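Alpha-glucosidase YIHQ (Escherichia coli, PDB 5AEG) hydrolyses sulfoquinovosyl diacylglycerides and simple sulfoquinovosides such as sulfoquinovosyl glycerol, releasing sulfoquinovose for use as a source of carbon and sulfur. Local coordinates at residues D273-N277 and A278-V282; L522-C525 and D526-F530; T536-G539 and N540-D544; N652-I655 and G656-P659. One frame throughout, in Å; residues are numbered along the deposited sequence.

Contact 1. Residues D273-N277 and A278-V282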
loop_
_atom_site.group_PDB
_atom_site.type_symbol
_atom_site.label_atom_id
_atom_site.label_comp_id
_atom_site.label_asym_id
_atom_site.label_seq_id
_atom_site.Cartn_x
_atom_site.Cartn_y
_atom_site.Cartn_z
ATOM N N ASP A 273 19.464 9.995 23.082
ATOM C CA ASP A 273 19.777 11.087 23.991
ATOM C C ASP A 273 20.095 12.365 23.302
ATOM O O ASP A 273 19.668 13.393 23.807
ATOM C CB ASP A 273 20.935 10.709 24.959
ATOM C CG ASP A 273 20.508 9.694 26.005
ATOM O OD1 ASP A 273 19.359 9.701 26.450
ATOM O OD2 ASP A 273 21.341 8.901 26.476
ATOM N N THR A 274 20.913 12.332 22.248
ATOM C CA THR A 274 21.223 13.493 21.466
ATOM C C THR A 274 19.954 14.217 20.941
ATOM O O THR A 274 19.869 15.462 20.988
ATOM C CB THR A 274 22.082 13.084 20.267
ATOM O OG1 THR A 274 23.330 12.590 20.752
ATOM C CG2 THR A 274 22.297 14.219 19.280
ATOM N N MET A 275 19.014 13.423 20.438
ATOM C CA MET A 275 17.756 14.011 19.901
ATOM C C MET A 275 16.892 14.577 21.023
ATOM O O MET A 275 16.415 15.725 20.905
ATOM C CB MET A 275 16.988 12.976 19.106
ATOM C CG MET A 275 17.757 12.535 17.835
ATOM S SD MET A 275 18.288 13.771 16.676
ATOM C CE MET A 275 16.806 13.946 15.656
ATOM N N ARG A 276 16.661 13.764 22.048
ATOM C CA ARG A 276 15.798 14.174 23.176
ATOM C C ARG A 276 16.388 15.419 23.850
ATOM O O ARG A 276 15.614 16.343 24.184
ATOM C CB ARG A 276 15.654 13.089 24.194
ATOM C CG ARG A 276 14.524 12.136 23.949
ATOM C CD ARG A 276 14.318 11.248 25.137
ATOM N NE ARG A 276 15.600 10.755 25.776
ATOM C CZ ARG A 276 15.671 9.701 26.597
ATOM N NH1 ARG A 276 14.566 9.039 26.933
ATOM N NH2 ARG A 276 16.849 9.293 27.086
ATOM N N ASN A 277 17.714 15.484 24.021
ATOM C CA ASN A 277 18.313 16.625 24.713
ATOM C C ASN A 277 18.356 17.892 23.910
ATOM O O ASN A 277 18.535 18.932 24.475
ATOM C CB ASN A 277 19.741 16.330 25.229
ATOM C CG ASN A 277 19.789 15.226 26.244
ATOM O OD1 ASN A 277 18.799 14.807 26.842
ATOM N ND2 ASN A 277 20.955 14.707 26.414
ATOM N N ALA A 278 18.196 17.810 22.599
ATOM C CA ALA A 278 18.026 18.949 21.734
ATOM C C ALA A 278 16.586 19.329 21.565
ATOM O O ALA A 278 16.303 20.205 20.802
ATOM C CB ALA A 278 18.629 18.672 20.365
ATOM N N GLY A 279 15.642 18.731 22.245
ATOM C CA GLY A 279 14.230 19.216 22.105
ATOM C C GLY A 279 13.397 18.410 21.087
ATOM O O GLY A 279 12.240 18.737 20.831
ATOM N N VAL A 280 13.935 17.312 20.545
ATOM C CA VAL A 280 13.143 16.476 19.590
ATOM C C VAL A 280 12.150 15.628 20.375
ATOM O O VAL A 280 12.495 15.012 21.346
ATOM C CB VAL A 280 14.045 15.608 18.676
ATOM C CG1 VAL A 280 13.200 14.841 17.642
ATOM C CG2 VAL A 280 15.075 16.484 17.961
ATOM N N LYS A 281 10.901 15.580 19.903
ATOM C CA LYS A 281 9.910 14.692 20.460
ATOM C C LYS A 281 10.118 13.324 19.816
ATOM O O LYS A 281 9.874 13.185 18.580
ATOM C CB LYS A 281 8.476 15.163 20.185
ATOM C CG LYS A 281 8.158 16.615 20.550
ATOM C CD LYS A 281 8.546 16.903 21.976
ATOM C CE LYS A 281 7.895 18.209 22.453
ATOM N NZ LYS A 281 8.706 19.334 21.938
ATOM N N VAL A 282 10.488 12.365 20.644
ATOM C CA VAL A 282 10.874 11.018 20.193
ATOM C C VAL A 282 9.965 10.051 20.884
ATOM O O VAL A 282 9.928 10.010 22.123
ATOM C CB VAL A 282 12.335 10.671 20.522
ATOM C CG1 VAL A 282 12.689 9.273 19.997
ATOM C CG2 VAL A 282 13.300 11.619 19.887
HETATM O O HOH W 1 12.853 16.326 23.806
#
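Thr274 gives its carbonyl oxygen to Ala278 N in a weak, bent bond, and the methyl of Ala278 lies 3.5 Å from that same Thr274 O. Met275 does most of the packing. Its CB meets Val282 CG2 at 4.0 Å, while the chain, bent at both chi2 and chi3 (-55° and -86°), swings its terminal CE to 3.8 Å from Val280 CG2. Its carbonyl oxygen accepts Val280 N at 3.0 Å, and Val280 CG2 comes within 3.3 Å of Met275 O. With the bond from Gly279 N to Arg276 O at 3.1 Å, this makes a Schellman motif, which ends helix 265-277 of the TIM barrel and turns the chain into strand 282-286. Gly279 has the positive phi of 97° that the motif needs, where a side chain would jam against the preceding carbonyl. Leu259 of the neighbouring strand 257-260 touches both Met275 and Val282. Arg276 O also accepts a water, 2.8 Å away, that donates its other proton to Val280 O. The Arg276 side chain turns back along the helix: NH2 meets Asp273 OD1 in the guanidinium plane at 2.6 Å, and NH1 forms a salt bridge with Glu326.

Contact 2. Residues L522-C525 and D526-F530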
loop_
_atom_site.group_PDB
_atom_site.type_symbol
_atom_site.label_atom_id
_atom_site.label_comp_id
_atom_site.label_asym_id
_atom_site.label_seq_id
_atom_site.Cartn_x
_atom_site.Cartn_y
_atom_site.Cartn_z
ATOM N N LEU A 522 15.259 16.998 5.093
ATOM C CA LEU A 522 14.490 18.055 5.750
ATOM C C LEU A 522 13.165 18.324 5.060
ATOM O O LEU A 522 12.149 18.464 5.747
ATOM C CB LEU A 522 15.321 19.356 5.867
ATOM C CG LEU A 522 16.650 19.200 6.634
ATOM C CD1 LEU A 522 17.186 20.562 7.022
ATOM C CD2 LEU A 522 16.626 18.340 7.845
ATOM N N ARG A 523 13.143 18.329 3.741
ATOM C CA ARG A 523 11.872 18.438 3.025
ATOM C C ARG A 523 10.941 17.214 3.297
ATOM O O ARG A 523 9.725 17.352 3.379
ATOM C CB ARG A 523 12.135 18.537 1.558
ATOM C CG ARG A 523 12.583 19.885 1.114
ATOM C CD ARG A 523 11.547 20.949 1.244
ATOM N NE ARG A 523 11.963 22.108 0.419
ATOM C CZ ARG A 523 11.462 23.344 0.524
ATOM N NH1 ARG A 523 10.524 23.586 1.399
ATOM N NH2 ARG A 523 11.911 24.323 -0.274
ATOM N N TRP A 524 11.530 16.010 3.441
ATOM C CA TRP A 524 10.742 14.848 3.713
ATOM C C TRP A 524 10.197 14.882 5.121
ATOM O O TRP A 524 9.057 14.472 5.378
ATOM C CB TRP A 524 11.535 13.544 3.472
ATOM C CG TRP A 524 10.742 12.422 2.936
ATOM C CD1 TRP A 524 9.647 11.843 3.457
ATOM C CD2 TRP A 524 11.094 11.656 1.803
ATOM N NE1 TRP A 524 9.243 10.760 2.700
ATOM C CE2 TRP A 524 10.102 10.619 1.665
ATOM C CE3 TRP A 524 12.132 11.736 0.905
ATOM C CZ2 TRP A 524 10.122 9.693 0.653
ATOM C CZ3 TRP A 524 12.152 10.804 -0.169
ATOM C CH2 TRP A 524 11.140 9.810 -0.270
ATOM N N CYS A 525 11.004 15.420 6.057
ATOM C CA CYS A 525 10.545 15.602 7.413
ATOM C C CYS A 525 9.338 16.554 7.411
ATOM O O CYS A 525 8.397 16.347 8.155
ATOM C CB CYS A 525 11.685 16.157 8.303
ATOM S SG CYS A 525 11.217 16.176 10.050
ATOM N N ASP A 526 9.399 17.626 6.620
ATOM C CA ASP A 526 8.255 18.578 6.544
ATOM C C ASP A 526 6.946 17.881 6.077
ATOM O O ASP A 526 5.836 18.250 6.480
ATOM C CB ASP A 526 8.569 19.692 5.592
ATOM C CG ASP A 526 9.550 20.751 6.135
ATOM O OD1 ASP A 526 9.986 20.609 7.315
ATOM O OD2 ASP A 526 9.880 21.654 5.276
ATOM N N PHE A 527 7.093 16.950 5.139
ATOM C CA PHE A 527 5.962 16.201 4.607
ATOM C C PHE A 527 5.397 15.272 5.675
ATOM O O PHE A 527 4.195 15.327 6.015
ATOM C CB PHE A 527 6.471 15.451 3.348
ATOM C CG PHE A 527 5.527 14.391 2.778
ATOM C CD1 PHE A 527 4.160 14.450 2.857
ATOM C CD2 PHE A 527 6.104 13.310 2.100
ATOM C CE1 PHE A 527 3.387 13.454 2.263
ATOM C CE2 PHE A 527 5.326 12.396 1.413
ATOM C CZ PHE A 527 3.972 12.435 1.512
ATOM N N SER A 528 6.267 14.431 6.264
ATOM C CA SER A 528 5.846 13.460 7.211
ATOM C C SER A 528 5.186 13.989 8.503
ATOM O O SER A 528 4.325 13.311 9.092
ATOM C CB SER A 528 6.987 12.444 7.542
ATOM O OG SER A 528 7.328 11.696 6.372
ATOM N N ALA A 529 5.529 15.190 8.902
ATOM C CA ALA A 529 4.878 15.840 10.042
ATOM C C ALA A 529 3.395 16.132 9.780
ATOM O O ALA A 529 2.665 16.381 10.738
ATOM C CB ALA A 529 5.594 17.163 10.338
ATOM N N PHE A 530 2.976 16.093 8.509
ATOM C CA PHE A 530 1.559 16.161 8.086
ATOM C C PHE A 530 0.947 14.871 7.589
ATOM O O PHE A 530 0.240 14.843 6.577
ATOM C CB PHE A 530 1.411 17.352 7.124
ATOM C CG PHE A 530 1.653 18.665 7.840
ATOM C CD1 PHE A 530 0.598 19.313 8.486
ATOM C CD2 PHE A 530 2.898 19.209 7.921
ATOM C CE1 PHE A 530 0.763 20.517 9.143
ATOM C CE2 PHE A 530 3.097 20.403 8.619
ATOM C CZ PHE A 530 2.011 21.087 9.195
HETATM O O HOH W 2 8.750 21.912 2.872
#
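The indole of Trp524 and the ring of Phe527 lie side by side and point the same way, with planes 35° apart; Trp524 CD1 and Phe527 CD2 approach to 4.1 Å in an oblique pairing. At the indole edge, in its plane, Ser528 OG sits 3.7 Å from Trp524 CD1, and Trp524 NE1 is hydrogen-bonded to Ser503 of strand 501-505. Val486 of helix 486-495 touches both aromatic side chains. The third flat group, the Arg523 guanidinium, has a water at its edge, in plane, 2.8 Å from NH1; Arg523 NH1 also donates to Ala653 O. That water donates to Asp526 OD2 at 2.7 Å, bridging two opposite charges whose nearest atoms, Arg523 NH1 and Asp526 OD2, stand 4.4 Å apart, beyond a salt bridge. Asp526 CG is anti to its own carbonyl carbon (chi1 -76°), which directs the carboxylate back along helix 518-528, beside Leu522 O. The helix belongs to the beta-alpha-beta unit between strands 501-505 and 534-536 of the barrel. Its backbone bonds run four residues back, the straightest from Ser528 N to Trp524 O at 2.9 Å and 173°. Asp526 OD2 also accepts Gly656 N, and OD1 a weak bond from His557. With an alanine here, the bridging water and Gly656 N would probably lose this acceptor, and the Arg523 charge its nearby carboxylate. All the touching residues are buried, so the charges of Arg523 and Asp526 probably stabilise each other through the water, and the carboxylate is likely to stay ionised.

Contact 3. Residues T536-G539 and N540-D544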
loop_
_atom_site.group_PDB
_atom_site.type_symbol
_atom_site.label_atom_id
_atom_site.label_comp_id
_atom_site.label_asym_id
_atom_site.label_seq_id
_atom_site.Cartn_x
_atom_site.Cartn_y
_atom_site.Cartn_z
ATOM N N THR A 536 11.890 7.516 10.704
ATOM C CA THR A 536 13.015 7.603 9.832
ATOM C C THR A 536 13.590 6.239 9.425
ATOM O O THR A 536 13.157 5.161 9.929
ATOM C CB THR A 536 14.116 8.473 10.468
ATOM O OG1 THR A 536 14.831 7.745 11.433
ATOM C CG2 THR A 536 13.565 9.751 11.105
ATOM N N HIS A 537 14.449 6.290 8.439
ATOM C CA HIS A 537 15.150 5.094 7.943
ATOM C C HIS A 537 16.569 5.491 7.602
ATOM O O HIS A 537 16.794 6.524 6.974
ATOM C CB HIS A 537 14.494 4.544 6.653
ATOM C CG HIS A 537 14.720 3.066 6.433
ATOM N ND1 HIS A 537 15.963 2.464 6.469
ATOM C CD2 HIS A 537 13.841 2.049 6.157
ATOM C CE1 HIS A 537 15.868 1.178 6.230
ATOM N NE2 HIS A 537 14.585 0.888 6.062
ATOM N N GLU A 538 17.554 4.673 7.996
ATOM C CA GLU A 538 18.916 4.979 7.535
ATOM C C GLU A 538 19.163 4.797 6.044
ATOM O O GLU A 538 20.047 5.432 5.461
ATOM C CB GLU A 538 19.940 4.179 8.323
ATOM C CG GLU A 538 19.944 4.512 9.821
ATOM C CD GLU A 538 21.037 3.738 10.613
ATOM O OE1 GLU A 538 21.564 2.723 10.090
ATOM O OE2 GLU A 538 21.325 4.141 11.799
ATOM N N GLY A 539 18.314 4.026 5.372
ATOM C CA GLY A 539 18.533 3.610 3.960
ATOM C C GLY A 539 19.420 2.374 3.866
ATOM O O GLY A 539 20.069 1.966 4.848
ATOM N N ASN A 540 19.515 1.790 2.691
ATOM C CA ASN A 540 20.279 0.526 2.576
ATOM C C ASN A 540 21.790 0.700 2.726
ATOM O O ASN A 540 22.459 -0.292 3.050
ATOM C CB ASN A 540 20.005 -0.262 1.306
ATOM C CG ASN A 540 20.281 0.516 0.058
ATOM O OD1 ASN A 540 19.637 1.502 -0.179
ATOM N ND2 ASN A 540 21.319 0.145 -0.707
ATOM N N ARG A 541 22.280 1.895 2.469
ATOM C CA ARG A 541 23.762 2.314 2.602
ATOM C C ARG A 541 23.873 3.516 3.521
ATOM O O ARG A 541 23.964 4.688 3.061
ATOM C CB ARG A 541 24.385 2.611 1.263
ATOM C CG ARG A 541 24.601 1.384 0.349
ATOM C CD ARG A 541 25.215 1.855 -0.993
ATOM N NE ARG A 541 25.218 0.760 -1.973
ATOM C CZ ARG A 541 25.415 0.869 -3.289
ATOM N NH1 ARG A 541 25.568 2.045 -3.884
ATOM N NH2 ARG A 541 25.395 -0.235 -4.035
ATOM N N PRO A 542 23.751 3.258 4.819
ATOM C CA PRO A 542 23.597 4.359 5.771
ATOM C C PRO A 542 24.680 5.425 5.720
ATOM O O PRO A 542 24.418 6.662 5.825
ATOM C CB PRO A 542 23.592 3.629 7.104
ATOM C CG PRO A 542 23.011 2.282 6.803
ATOM C CD PRO A 542 23.620 1.946 5.470
ATOM N N GLY A 543 25.921 4.964 5.493
ATOM C CA GLY A 543 27.067 5.916 5.363
ATOM C C GLY A 543 27.031 6.830 4.208
ATOM O O GLY A 543 27.738 7.823 4.218
ATOM N N ASP A 544 26.205 6.580 3.190
ATOM C CA ASP A 544 26.111 7.458 2.055
ATOM C C ASP A 544 25.032 8.516 2.208
ATOM O O ASP A 544 24.907 9.369 1.376
ATOM C CB ASP A 544 25.773 6.694 0.776
ATOM C CG ASP A 544 26.957 5.833 0.264
ATOM O OD1 ASP A 544 28.062 5.988 0.797
ATOM O OD2 ASP A 544 26.739 5.034 -0.648
#
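Gly539, extended but with a positive phi of 85°, lies between the chain's turns at Glu538 and Asn540 in the loop after barrel strand 534-536, at backbone angles where a side chain would press on the carbonyl of Glu538. This beta-to-alpha loop of the TIM barrel holds His537, which binds the sulfoquinovosyl substrate. Across this loop Glu538 and Pro542 touch: Glu538 CB lies 3.9 Å from Pro542 CB, and the carboxylate oxygen OE1 comes to 3.6 Å from Pro542 CG. Beyond CG the glutamate chain is extended, which carries the carboxylate past the proline ring, with OE1 bonded to Gln262. The same ring also meets the glycine, Pro542 CG lying 3.5 Å from Gly539 O. Asn540 CG stands between the backbone N and the carbonyl carbon (chi1 58°), and OD1 accepts Thr510 N; its backbone O accepts a bond from Arg301, another substrate-binding residue. Further along, Asp544 N bonds to Arg541 O at 2.9 Å in the short 3-10 turn that starts at Pro542. Tyr508 and Trp286 both meet the His537 ring edge-to-face. The imidazole is also bound to its own loop: Gly539 N donates to His537 ND1 at 3.0 Å and 160°, the donor tilted from the ring plane.

Contact 4. Residues N652-I655 and G656-P659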
loop_
_atom_site.group_PDB
_atom_site.type_symbol
_atom_site.label_atom_id
_atom_site.label_comp_id
_atom_site.label_asym_id
_atom_site.label_seq_id
_atom_site.Cartn_x
_atom_site.Cartn_y
_atom_site.Cartn_z
ATOM N N ASN A 652 5.681 31.333 -0.734
ATOM C CA ASN A 652 7.013 31.046 -0.263
ATOM C C ASN A 652 7.018 29.768 0.576
ATOM O O ASN A 652 6.118 29.502 1.374
ATOM C CB ASN A 652 7.538 32.198 0.587
ATOM C CG ASN A 652 8.017 33.349 -0.277
ATOM O OD1 ASN A 652 8.229 33.241 -1.527
ATOM N ND2 ASN A 652 8.220 34.469 0.375
ATOM N N ALA A 653 8.049 28.977 0.361
ATOM C CA ALA A 653 8.101 27.653 0.940
ATOM C C ALA A 653 9.535 27.290 1.370
ATOM O O ALA A 653 10.167 26.326 0.809
ATOM C CB ALA A 653 7.536 26.621 -0.076
ATOM N N PRO A 654 10.090 28.060 2.304
ATOM C CA PRO A 654 11.404 27.586 2.772
ATOM C C PRO A 654 11.247 26.281 3.573
ATOM O O PRO A 654 10.128 25.968 4.074
ATOM C CB PRO A 654 11.880 28.734 3.672
ATOM C CG PRO A 654 10.623 29.347 4.195
ATOM C CD PRO A 654 9.593 29.224 3.094
ATOM N N ILE A 655 12.364 25.571 3.770
ATOM C CA ILE A 655 12.362 24.361 4.600
ATOM C C ILE A 655 11.860 24.707 5.985
ATOM O O ILE A 655 12.219 25.747 6.572
ATOM C CB ILE A 655 13.780 23.748 4.612
ATOM C CG1 ILE A 655 14.065 23.077 3.255
ATOM C CG2 ILE A 655 13.927 22.763 5.719
ATOM C CD1 ILE A 655 15.513 22.936 2.961
ATOM N N GLY A 656 10.974 23.911 6.521
ATOM C CA GLY A 656 10.349 24.132 7.831
ATOM C C GLY A 656 8.984 24.898 7.760
ATOM O O GLY A 656 8.256 24.980 8.764
ATOM N N LYS A 657 8.685 25.486 6.609
ATOM C CA LYS A 657 7.376 26.172 6.342
ATOM C C LYS A 657 6.733 25.573 5.077
ATOM O O LYS A 657 6.598 26.229 4.051
ATOM C CB LYS A 657 7.621 27.672 6.212
ATOM C CG LYS A 657 8.114 28.236 7.508
ATOM C CD LYS A 657 8.409 29.726 7.476
ATOM C CE LYS A 657 9.017 30.088 8.822
ATOM N NZ LYS A 657 9.044 31.557 8.915
ATOM N N PRO A 658 6.329 24.296 5.177
ATOM C CA PRO A 658 5.803 23.575 4.000
ATOM C C PRO A 658 4.456 24.203 3.577
ATOM O O PRO A 658 3.814 24.898 4.374
ATOM C CB PRO A 658 5.536 22.197 4.506
ATOM C CG PRO A 658 5.504 22.276 5.998
ATOM C CD PRO A 658 6.478 23.408 6.302
ATOM N N PRO A 659 4.034 23.936 2.357
ATOM C CA PRO A 659 2.776 24.604 1.889
ATOM C C PRO A 659 1.569 23.917 2.468
ATOM O O PRO A 659 1.181 22.818 1.972
ATOM C CB PRO A 659 2.857 24.470 0.378
ATOM C CG PRO A 659 4.304 24.170 0.075
ATOM C CD PRO A 659 4.727 23.296 1.232
HETATM O O HOH W 3 4.665 27.499 2.594
#
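A type II beta turn from Pro654 to Lys657 reverses the chain between strands 647-652 and 660-663 of the C-terminal domain. Its closing bond runs from Lys657 N to Pro654 O, 3.0 Å long with an N-H...O angle of 155°, the donor tilted from the carbonyl plane. Gly656 holds the third position with a positive phi of 94°; a side chain there would collide with Ile655 O. Across the turn the Pro654 ring and the Lys657 chain cross obliquely: Pro654 CG lies 4.0 Å from both CB and CD of Lys657, so the aliphatic part of the lysine covers one corner of the ring. The lysine runs extended beyond CG (chi2 179°), carrying its ammonium away from the turn. Beyond the turn, along its two arms, Ala653 CB meets Pro659 CG at 4.1 Å, and Trp626 of strand 625-630 touches both of these residues. Ile655 points away from the returning arm and packs on Leu522 and Arg523 of helix 518-528. The carbonyl of the turn glycine also bonds to the barrel domain, Gly656 O accepting from NE of Arg560 on helix 552-567. The loop thus joins the C-terminal domain to the outer helices of the barrel. Where the arms separate, a water spans them, donating to Asn652 O at 2.8 Å and to Lys657 O at 2.7 Å.

Contacts 1, 2 and 3 belong to the TIM barrel, contact 4 to the C-terminal domain. Contact 2 is wholly buried, contacts 1 and 4 are partly buried, and contact 3 is at the surface beside the substrate site. Contacts 2 and 4 are the pair that touch: Arg523 NH1 lies 2.8 Å from Ala653 O, and Asp526 OD2 is 2.8 Å from Gly656 N, so buried charges meet the backbone in and just before a turn. Contacts 1, 3 and 4 each use a glycine of positive phi, to end a helix, run extended through a loop and make a beta turn respectively. Contact 2, within a helix, relies instead on aromatic packing and opposite charges bridged by a water.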